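PDB 1DC1: bsobi restriction endonuclease from Geobacillus stearothermophilus, which recognises the double-stranded DNA sequence 5'-CYCGRG-3' as a homodimer and cleaves it after the first C, leaving 5'-phosphate ends. Local coordinates for residues D[199-204]-D[210-215]; D[73-78]-D[96-101]; D[7-12]-D[313-318]. All blocks are in the same frame, centred on the assembly; numbering follows the deposited sequence. Where two conformers were deposited one is given.

Contact 1 (D[199-204]-D[210-215]); sequences MYNITV and NVDICL. With nucleotides of chain A.
Met199 and Cys214 form an antiparallel hydrogen-bonded pair; beyond it both chains turn a corner and pair again at Ile202 and Val211. A G1 beta bulge lies at the corner, with Asn201 and Ile202 both facing Val211. Asn201 N donates to Asp212 O at 2.7 Å from above the carbonyl plane, and Ile202 N reaches Val211 O at 3.2 Å.

Tyr200 and Ile213 lie side by side, Tyr200 CE1 3.9 Å from Ile213 CG1. The amide of Asn201 and the carboxylate of Asp212 stand 82° apart, and a water 2.9 Å from both Asn201 OD1 and Asp212 OD1 bridges them. Asn210 N grips OP1 of DC5 of chain A at 2.8 Å; the bond from Thr203 OG1 to Asn210 OD1 is less certain, because Asn210 has a second conformer. Asp212 CG lies beside its backbone N (chi1 -68°), bringing OD1 within 2.6 Å of OP1 of DT6 of chain A, and the corner faces the DNA backbone; Asp212 is predicted to bind catalytic magnesium with Glu240 and Lys242, as in PDDEXK nucleases.

Strand 235-242 flanks this site, Leu241 N donating to Asp212 OD2, and helix 110-152 packs on Tyr200, whose OH bonds Thr143.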
# COMPACT_ATOMS: atom_id res chain seq x y z
N MET D 199 20.32 -10.90 10.47
CA MET D 199 19.92 -11.22 9.11
C MET D 199 18.67 -10.40 8.78
O MET D 199 17.88 -10.13 9.66
CB MET D 199 19.52 -12.69 8.99
CG MET D 199 20.64 -13.67 9.24
SD MET D 199 21.64 -14.02 7.82
CE MET D 199 20.49 -14.62 6.56
N TYR D 200 18.52 -10.03 7.52
CA TYR D 200 17.34 -9.29 7.10
C TYR D 200 16.36 -10.17 6.31
O TYR D 200 16.77 -11.09 5.60
CB TYR D 200 17.78 -8.13 6.23
CG TYR D 200 18.53 -7.06 6.99
CD1 TYR D 200 17.84 -6.15 7.79
CD2 TYR D 200 19.92 -6.91 6.84
CE1 TYR D 200 18.50 -5.10 8.41
CE2 TYR D 200 20.59 -5.86 7.46
CZ TYR D 200 19.85 -4.95 8.24
OH TYR D 200 20.43 -3.83 8.80
N ASN D 201 15.08 -9.91 6.45
CA ASN D 201 14.07 -10.60 5.68
C ASN D 201 14.15 -12.12 5.66
O ASN D 201 14.32 -12.76 4.63
CB ASN D 201 14.10 -10.02 4.26
CG ASN D 201 14.02 -8.50 4.27
OD1 ASN D 201 13.11 -7.89 4.86
ND2 ASN D 201 14.97 -7.88 3.61
N ILE D 202 13.97 -12.68 6.83
CA ILE D 202 14.06 -14.08 7.07
C ILE D 202 12.69 -14.63 7.40
O ILE D 202 11.90 -14.00 8.12
CB ILE D 202 14.96 -14.27 8.35
CG1 ILE D 202 16.40 -13.96 8.05
CG2 ILE D 202 14.92 -15.67 8.86
CD1 ILE D 202 16.74 -14.07 6.62
N THR D 203 12.40 -15.83 6.90
CA THR D 203 11.14 -16.48 7.24
C THR D 203 11.35 -17.05 8.64
O THR D 203 12.30 -17.79 8.86
CB THR D 203 10.81 -17.64 6.33
OG1 THR D 203 10.64 -17.15 5.00
CG2 THR D 203 9.48 -18.32 6.82
N VAL D 204 10.49 -16.70 9.58
CA VAL D 204 10.63 -17.20 10.93
C VAL D 204 9.65 -18.34 11.10
O VAL D 204 8.42 -18.16 11.11
CB VAL D 204 10.37 -16.10 11.94
CG1 VAL D 204 10.47 -16.63 13.37
CG2 VAL D 204 11.37 -15.01 11.71
N ASN D 210 7.55 -13.72 7.40
CA ASN D 210 8.83 -13.09 7.16
C ASN D 210 9.00 -11.97 8.19
O ASN D 210 7.99 -11.38 8.62
CB ASN D 210 8.82 -12.59 5.74
CG ASN D 210 8.84 -13.71 4.74
OD1 ASN D 210 9.77 -14.51 4.72
ND2 ASN D 210 7.81 -13.78 3.91
N VAL D 211 10.24 -11.71 8.59
CA VAL D 211 10.54 -10.64 9.54
C VAL D 211 11.65 -9.79 8.96
O VAL D 211 12.61 -10.31 8.40
CB VAL D 211 10.96 -11.21 10.93
CG1 VAL D 211 11.10 -10.06 11.89
CG2 VAL D 211 9.83 -12.17 11.50
N ASP D 212 11.53 -8.48 9.08
CA ASP D 212 12.54 -7.58 8.49
C ASP D 212 13.92 -7.79 9.06
O ASP D 212 14.89 -7.92 8.31
CB ASP D 212 12.17 -6.11 8.73
CG ASP D 212 10.93 -5.67 7.95
OD1 ASP D 212 10.55 -6.31 6.92
OD2 ASP D 212 10.33 -4.69 8.42
N ILE D 213 14.00 -7.81 10.40
CA ILE D 213 15.28 -7.91 11.14
C ILE D 213 15.23 -9.04 12.14
O ILE D 213 14.28 -9.12 12.94
CB ILE D 213 15.54 -6.62 11.95
CG1 ILE D 213 15.55 -5.41 11.01
CG2 ILE D 213 16.83 -6.77 12.83
CD1 ILE D 213 15.49 -4.12 11.71
N CYS D 214 16.27 -9.88 12.13
CA CYS D 214 16.39 -11.01 13.04
C CYS D 214 17.80 -11.06 13.59
O CYS D 214 18.73 -11.02 12.81
CB CYS D 214 16.10 -12.31 12.30
SG CYS D 214 14.32 -12.63 11.97
N LEU D 215 17.92 -11.14 14.91
CA LEU D 215 19.23 -11.23 15.58
C LEU D 215 19.29 -12.58 16.21
O LEU D 215 18.44 -12.91 17.03
CB LEU D 215 19.42 -10.18 16.67
CG LEU D 215 20.86 -10.10 17.27
CD1 LEU D 215 21.82 -9.75 16.17
CD2 LEU D 215 20.99 -9.05 18.35
P DC A 5 4.67 -11.52 5.94
OP1 DC A 5 5.20 -12.88 6.21
OP2 DC A 5 3.95 -10.81 6.99
O5' DC A 5 5.95 -10.66 5.56
C5' DC A 5 5.84 -9.30 5.15
C4' DC A 5 6.85 -9.01 4.07
O4' DC A 5 6.46 -9.64 2.83
C3' DC A 5 6.95 -7.53 3.72
O3' DC A 5 7.79 -6.86 4.62
C2' DC A 5 7.50 -7.56 2.31
C1' DC A 5 6.78 -8.78 1.75
N1 DC A 5 5.55 -8.48 0.97
C2 DC A 5 5.72 -7.94 -0.32
O2 DC A 5 6.89 -7.66 -0.71
N3 DC A 5 4.62 -7.73 -1.10
C4 DC A 5 3.40 -8.04 -0.63
N4 DC A 5 2.35 -7.85 -1.44
C5 DC A 5 3.20 -8.57 0.68
C6 DC A 5 4.30 -8.75 1.45
P DT A 6 7.61 -5.30 4.85
OP1 DT A 6 8.60 -4.98 5.87
OP2 DT A 6 6.18 -4.87 5.00
O5' DT A 6 8.06 -4.63 3.47
C5' DT A 6 9.46 -4.50 3.13
C4' DT A 6 9.60 -3.71 1.85
O4' DT A 6 9.00 -4.41 0.73
C3' DT A 6 8.90 -2.36 1.88
O3' DT A 6 9.79 -1.41 2.48
C2' DT A 6 8.69 -2.08 0.40
C1' DT A 6 8.45 -3.47 -0.18
N1 DT A 6 7.02 -3.73 -0.30
C2 DT A 6 6.40 -3.34 -1.46
O2 DT A 6 6.96 -2.74 -2.37
N3 DT A 6 5.07 -3.66 -1.51
C4 DT A 6 4.33 -4.28 -0.54
O4 DT A 6 3.16 -4.55 -0.77
C5 DT A 6 5.04 -4.58 0.69
C7 DT A 6 4.30 -5.13 1.87
C6 DT A 6 6.33 -4.33 0.73
O HOH W 1 10.44 -8.87 5.53

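Contact 2 (D[73-78]-D[96-101]); sequences LYASGI and NNLIEN. With nucleotides of chain B.
Ser76 and Leu98 bring the two segments closest, their CA atoms 5.0 Å apart, where the C-terminal end of helix 69-75 meets the C-terminal half of helix 88-103. The first helix stops in a Schellman motif: Gly77 has a positive phi of 100°, and its N bonds back to Tyr74 O at 3.0 Å. A CB in this backbone conformation would collide with Ser76 O, which glycine avoids.

The contact itself is small, buried and apolar, and no hydrogen bond crosses it. Leu98 alone reaches over from the second helix. Its CB lies against Ser76 CB at 3.7 Å, and its CG is anti to the backbone N (chi1 166°), which brings both methyls to Ala75: CD2 meets Ala75 CB at 4.0 Å, while CD1 lies by Ala75 O. The branched end thus fits the turn made by Ala75 and Ser76, with Leu114 of helix 110-152 also touching Ala75. Ser76 OG turns to Ser94 of the same second helix, adding a polar tie beside the apolar one, and Ser76 O accepts a bond from Asn36 ND2 of the second subunit.

The last turn of helix 69-75 also faces the DNA. The Tyr74 ring has the carbonyl oxygen of Ile78 over one face, offset toward the rim, and meets a phosphate oxygen in plane at its edge: Tyr74 OH donates a short 2.5 Å bond to OP1 of DG10 of chain B.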
# COMPACT_ATOMS: atom_id res chain seq x y z
N LEU D 73 0.43 -6.19 -24.62
CA LEU D 73 -0.39 -6.66 -23.51
C LEU D 73 -0.32 -5.63 -22.39
O LEU D 73 -1.36 -5.27 -21.82
CB LEU D 73 0.06 -8.02 -22.98
CG LEU D 73 -0.69 -8.62 -21.76
CD1 LEU D 73 -2.21 -8.85 -22.08
CD2 LEU D 73 -0.01 -9.94 -21.36
N TYR D 74 0.88 -5.12 -22.09
CA TYR D 74 0.98 -4.13 -21.04
C TYR D 74 0.19 -2.86 -21.36
O TYR D 74 -0.55 -2.36 -20.50
CB TYR D 74 2.45 -3.79 -20.75
CG TYR D 74 2.66 -3.44 -19.27
CD1 TYR D 74 2.26 -2.18 -18.77
CD2 TYR D 74 3.16 -4.39 -18.36
CE1 TYR D 74 2.35 -1.88 -17.38
CE2 TYR D 74 3.26 -4.09 -17.00
CZ TYR D 74 2.84 -2.83 -16.53
OH TYR D 74 2.86 -2.54 -15.20
N ALA D 75 0.34 -2.35 -22.58
CA ALA D 75 -0.36 -1.14 -23.03
C ALA D 75 -1.88 -1.32 -23.04
O ALA D 75 -2.61 -0.33 -22.97
CB ALA D 75 0.13 -0.72 -24.44
N SER D 76 -2.35 -2.58 -23.11
CA SER D 76 -3.76 -2.91 -23.11
C SER D 76 -4.37 -2.85 -21.71
O SER D 76 -5.55 -3.11 -21.53
CB SER D 76 -4.01 -4.28 -23.77
OG SER D 76 -3.99 -5.35 -22.84
N GLY D 77 -3.57 -2.47 -20.72
CA GLY D 77 -4.09 -2.32 -19.37
C GLY D 77 -3.83 -3.46 -18.42
O GLY D 77 -4.45 -3.49 -17.35
N ILE D 78 -2.93 -4.37 -18.80
CA ILE D 78 -2.59 -5.53 -17.99
C ILE D 78 -1.21 -5.44 -17.29
O ILE D 78 -0.16 -5.56 -17.93
CB ILE D 78 -2.68 -6.83 -18.86
CG1 ILE D 78 -4.03 -6.90 -19.61
CG2 ILE D 78 -2.44 -8.07 -17.95
CD1 ILE D 78 -5.25 -6.87 -18.72
N ASN D 96 -6.63 -7.33 -28.37
CA ASN D 96 -7.61 -6.94 -29.39
C ASN D 96 -8.44 -5.74 -28.92
O ASN D 96 -8.78 -4.86 -29.71
CB ASN D 96 -8.52 -8.13 -29.74
CG ASN D 96 -7.74 -9.26 -30.43
OD1 ASN D 96 -6.74 -9.02 -31.13
ND2 ASN D 96 -8.20 -10.50 -30.23
N ASN D 97 -8.72 -5.68 -27.62
CA ASN D 97 -9.50 -4.56 -27.10
C ASN D 97 -8.72 -3.28 -27.29
O ASN D 97 -9.28 -2.25 -27.65
CB ASN D 97 -9.81 -4.79 -25.63
CG ASN D 97 -10.82 -5.93 -25.42
OD1 ASN D 97 -11.58 -6.28 -26.35
ND2 ASN D 97 -10.83 -6.50 -24.21
N LEU D 98 -7.41 -3.36 -27.07
CA LEU D 98 -6.57 -2.19 -27.22
C LEU D 98 -6.61 -1.74 -28.68
O LEU D 98 -6.78 -0.55 -28.99
CB LEU D 98 -5.12 -2.54 -26.79
CG LEU D 98 -4.09 -1.50 -27.22
CD1 LEU D 98 -4.34 -0.15 -26.53
CD2 LEU D 98 -2.66 -2.05 -26.94
N ILE D 99 -6.44 -2.70 -29.59
CA ILE D 99 -6.49 -2.38 -31.02
C ILE D 99 -7.86 -1.81 -31.44
O ILE D 99 -7.91 -0.75 -32.05
CB ILE D 99 -6.13 -3.64 -31.89
CG1 ILE D 99 -4.63 -3.94 -31.77
CG2 ILE D 99 -6.48 -3.39 -33.37
CD1 ILE D 99 -4.25 -5.27 -32.34
N GLU D 100 -8.96 -2.45 -31.05
CA GLU D 100 -10.29 -1.99 -31.45
C GLU D 100 -10.79 -0.78 -30.74
O GLU D 100 -11.45 0.05 -31.35
CB GLU D 100 -11.32 -3.11 -31.29
CG GLU D 100 -10.94 -4.38 -32.07
CD GLU D 100 -11.92 -5.53 -31.84
OE1 GLU D 100 -12.80 -5.38 -30.98
OE2 GLU D 100 -11.80 -6.58 -32.52
N ASN D 101 -10.47 -0.66 -29.45
CA ASN D 101 -10.98 0.45 -28.67
C ASN D 101 -10.16 1.70 -28.69
O ASN D 101 -10.69 2.81 -28.49
CB ASN D 101 -11.19 0.05 -27.21
CG ASN D 101 -12.14 -1.10 -27.07
OD1 ASN D 101 -13.09 -1.21 -27.85
ND2 ASN D 101 -11.91 -1.98 -26.07
P DG B 10 3.60 -4.40 -12.33
OP1 DG B 10 3.70 -4.46 -13.81
OP2 DG B 10 3.06 -5.56 -11.59
O5' DG B 10 5.00 -3.91 -11.77
C5' DG B 10 5.98 -4.81 -11.30
C4' DG B 10 6.80 -4.14 -10.22
O4' DG B 10 5.93 -3.69 -9.16
C3' DG B 10 7.76 -5.12 -9.56
O3' DG B 10 9.03 -4.99 -10.15
C2' DG B 10 7.82 -4.69 -8.11
C1' DG B 10 6.43 -4.11 -7.89
N9 DG B 10 5.47 -5.04 -7.32
C8 DG B 10 4.31 -5.48 -7.90
N7 DG B 10 3.59 -6.23 -7.11
C5 DG B 10 4.35 -6.32 -5.94
C6 DG B 10 4.07 -7.01 -4.70
O6 DG B 10 3.11 -7.72 -4.41
N1 DG B 10 5.09 -6.79 -3.75
C2 DG B 10 6.27 -6.09 -4.00
N2 DG B 10 7.17 -6.05 -2.97
N3 DG B 10 6.54 -5.48 -5.17
C4 DG B 10 5.53 -5.62 -6.07

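Contact 3 (D[7-12]-D[313-318]); sequences FENHLK and VGSLCR
Asn9 extends toward Ser315 with its CG opposite the backbone N (chi1 -177°), whereas the His10 ring takes the crowded position between its own N and carbonyl carbon (chi1 58°); together these rotations bring an amide and an imidazole to the same serine hydroxyl. Asn9 ND2 donates to Ser315 OG at 2.7 Å, almost straight at 170° and with the oxygen close to the amide plane. His10 ND1 lies 2.8 Å from the same OG, which sits at the ring edge near its plane; either of the two could be the donor. Two bonds from successive residues thus grip one hydroxyl.

His10 NE2 bonds the backbone oxygen of Ser304, which helps to set the rotation of the ring, and Phe7 O lies 3.9 Å above the ring plane, over the centre of one face. Without the imidazole, as with an alanine here, Ser304 O and Ser315 OG would probably each lose that partner, and a gap would be likely under Phe7 O.

In the fold, the N-terminal arm that precedes helix 21-53 is joined here to helix 310-321, the last helix of the chain, beside strand 303-306, an outermost strand of the mixed sheet within this chain of the PDDEXK nuclease. The side chain of Leu316, the next residue, comes to 4.3 Å, CB to His10 CE1, and itself packs on Asn303 and Ala305 of that strand.

The arm has a partly helical turn. Phe7 O accepts from both His10 N (3.2 Å) and Leu11 N (2.9 Å), and Lys12 folds back over it, its NZ donating to Glu8 O at 3.0 Å and more weakly to Asn9 O.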
# COMPACT_ATOMS: atom_id res chain seq x y z
N PHE D 7 15.59 2.19 25.20
CA PHE D 7 15.00 3.31 24.49
C PHE D 7 15.12 4.64 25.22
O PHE D 7 15.08 5.69 24.57
CB PHE D 7 13.55 3.04 24.27
CG PHE D 7 12.78 2.93 25.54
CD1 PHE D 7 12.78 1.74 26.27
CD2 PHE D 7 12.01 4.03 25.98
CE1 PHE D 7 12.00 1.63 27.42
CE2 PHE D 7 11.22 3.95 27.15
CZ PHE D 7 11.20 2.75 27.87
N GLU D 8 15.27 4.63 26.55
CA GLU D 8 15.38 5.89 27.31
C GLU D 8 16.68 6.62 27.01
O GLU D 8 16.83 7.80 27.31
CB GLU D 8 15.29 5.61 28.78
CG GLU D 8 13.90 5.39 29.25
CD GLU D 8 13.86 4.75 30.62
OE1 GLU D 8 14.92 4.70 31.30
OE2 GLU D 8 12.77 4.28 31.03
N ASN D 9 17.63 5.91 26.42
CA ASN D 9 18.88 6.54 26.09
C ASN D 9 18.71 7.60 24.99
O ASN D 9 19.42 8.60 24.95
CB ASN D 9 19.92 5.52 25.62
CG ASN D 9 21.25 6.18 25.35
OD1 ASN D 9 21.91 6.68 26.27
ND2 ASN D 9 21.64 6.23 24.07
N HIS D 10 17.77 7.40 24.07
CA HIS D 10 17.57 8.40 23.01
C HIS D 10 16.16 8.96 22.93
O HIS D 10 15.91 9.85 22.12
CB HIS D 10 17.98 7.85 21.65
CG HIS D 10 17.23 6.61 21.26
ND1 HIS D 10 17.66 5.34 21.61
CD2 HIS D 10 16.09 6.44 20.54
CE1 HIS D 10 16.82 4.45 21.12
NE2 HIS D 10 15.86 5.09 20.46
N LEU D 11 15.23 8.44 23.74
CA LEU D 11 13.83 8.93 23.78
C LEU D 11 13.47 9.43 25.15
O LEU D 11 13.46 8.66 26.09
CB LEU D 11 12.81 7.82 23.49
CG LEU D 11 12.99 7.25 22.11
CD1 LEU D 11 12.10 6.03 21.96
CD2 LEU D 11 12.70 8.34 21.09
N LYS D 12 13.11 10.70 25.24
CA LYS D 12 12.71 11.24 26.53
C LYS D 12 11.21 11.53 26.56
O LYS D 12 10.60 11.61 27.63
CB LYS D 12 13.52 12.50 26.84
CG LYS D 12 14.95 12.44 26.31
CD LYS D 12 15.76 11.24 26.83
CE LYS D 12 17.00 10.99 25.95
NZ LYS D 12 18.15 10.40 26.70
N VAL D 313 19.02 6.30 15.86
CA VAL D 313 19.48 5.12 15.14
C VAL D 313 20.79 4.64 15.75
O VAL D 313 20.95 3.44 16.01
CB VAL D 313 19.65 5.42 13.60
CG1 VAL D 313 20.27 4.23 12.85
CG2 VAL D 313 18.27 5.77 13.02
N GLY D 314 21.71 5.57 16.00
CA GLY D 314 23.00 5.20 16.57
C GLY D 314 22.90 4.54 17.93
O GLY D 314 23.54 3.52 18.19
N SER D 315 22.08 5.12 18.80
CA SER D 315 21.86 4.60 20.13
C SER D 315 21.25 3.20 20.01
O SER D 315 21.68 2.29 20.70
CB SER D 315 20.90 5.58 20.87
OG SER D 315 20.36 5.02 22.05
N LEU D 316 20.27 3.02 19.12
CA LEU D 316 19.62 1.72 18.99
C LEU D 316 20.61 0.67 18.49
O LEU D 316 20.62 -0.46 18.97
CB LEU D 316 18.42 1.85 18.04
CG LEU D 316 17.56 0.59 17.92
CD1 LEU D 316 16.10 0.92 18.11
CD2 LEU D 316 17.79 -0.02 16.55
N CYS D 317 21.45 1.06 17.52
CA CYS D 317 22.46 0.16 16.93
C CYS D 317 23.55 -0.24 17.93
O CYS D 317 23.99 -1.38 17.97
CB CYS D 317 23.10 0.83 15.70
SG CYS D 317 21.99 0.76 14.30
N ARG D 318 24.00 0.70 18.75
CA ARG D 318 25.00 0.38 19.76
C ARG D 318 24.37 -0.61 20.75
O ARG D 318 25.01 -1.57 21.17
CB ARG D 318 25.45 1.69 20.40
CG ARG D 318 26.15 1.55 21.71
CD ARG D 318 26.84 2.86 22.09
NE ARG D 318 28.02 2.58 22.93
CZ ARG D 318 28.24 3.11 24.13
NH1 ARG D 318 27.38 3.96 24.68
NH2 ARG D 318 29.36 2.79 24.78

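Contact 3 joins the two ends of the chain and encloses the others in sequence, contact 2 closing before contact 1 opens. Contacts 1 and 3 belong to the body of the PDDEXK fold, their centres 21 Å apart and nearest atoms about 7 Å apart; strand 213-217 lies inside the mixed sheet and strand 303-306, beside contact 3, at one end of it. On the opposite side of the chain's centre, in a helical region, lies contact 2, its centre about 40 Å and 53 Å from those of contacts 1 and 3. Helix 110-152 packs against residues of all three. Contacts 1 and 2 hold DNA phosphates at well-separated places, consistent with an enzyme that encircles its DNA.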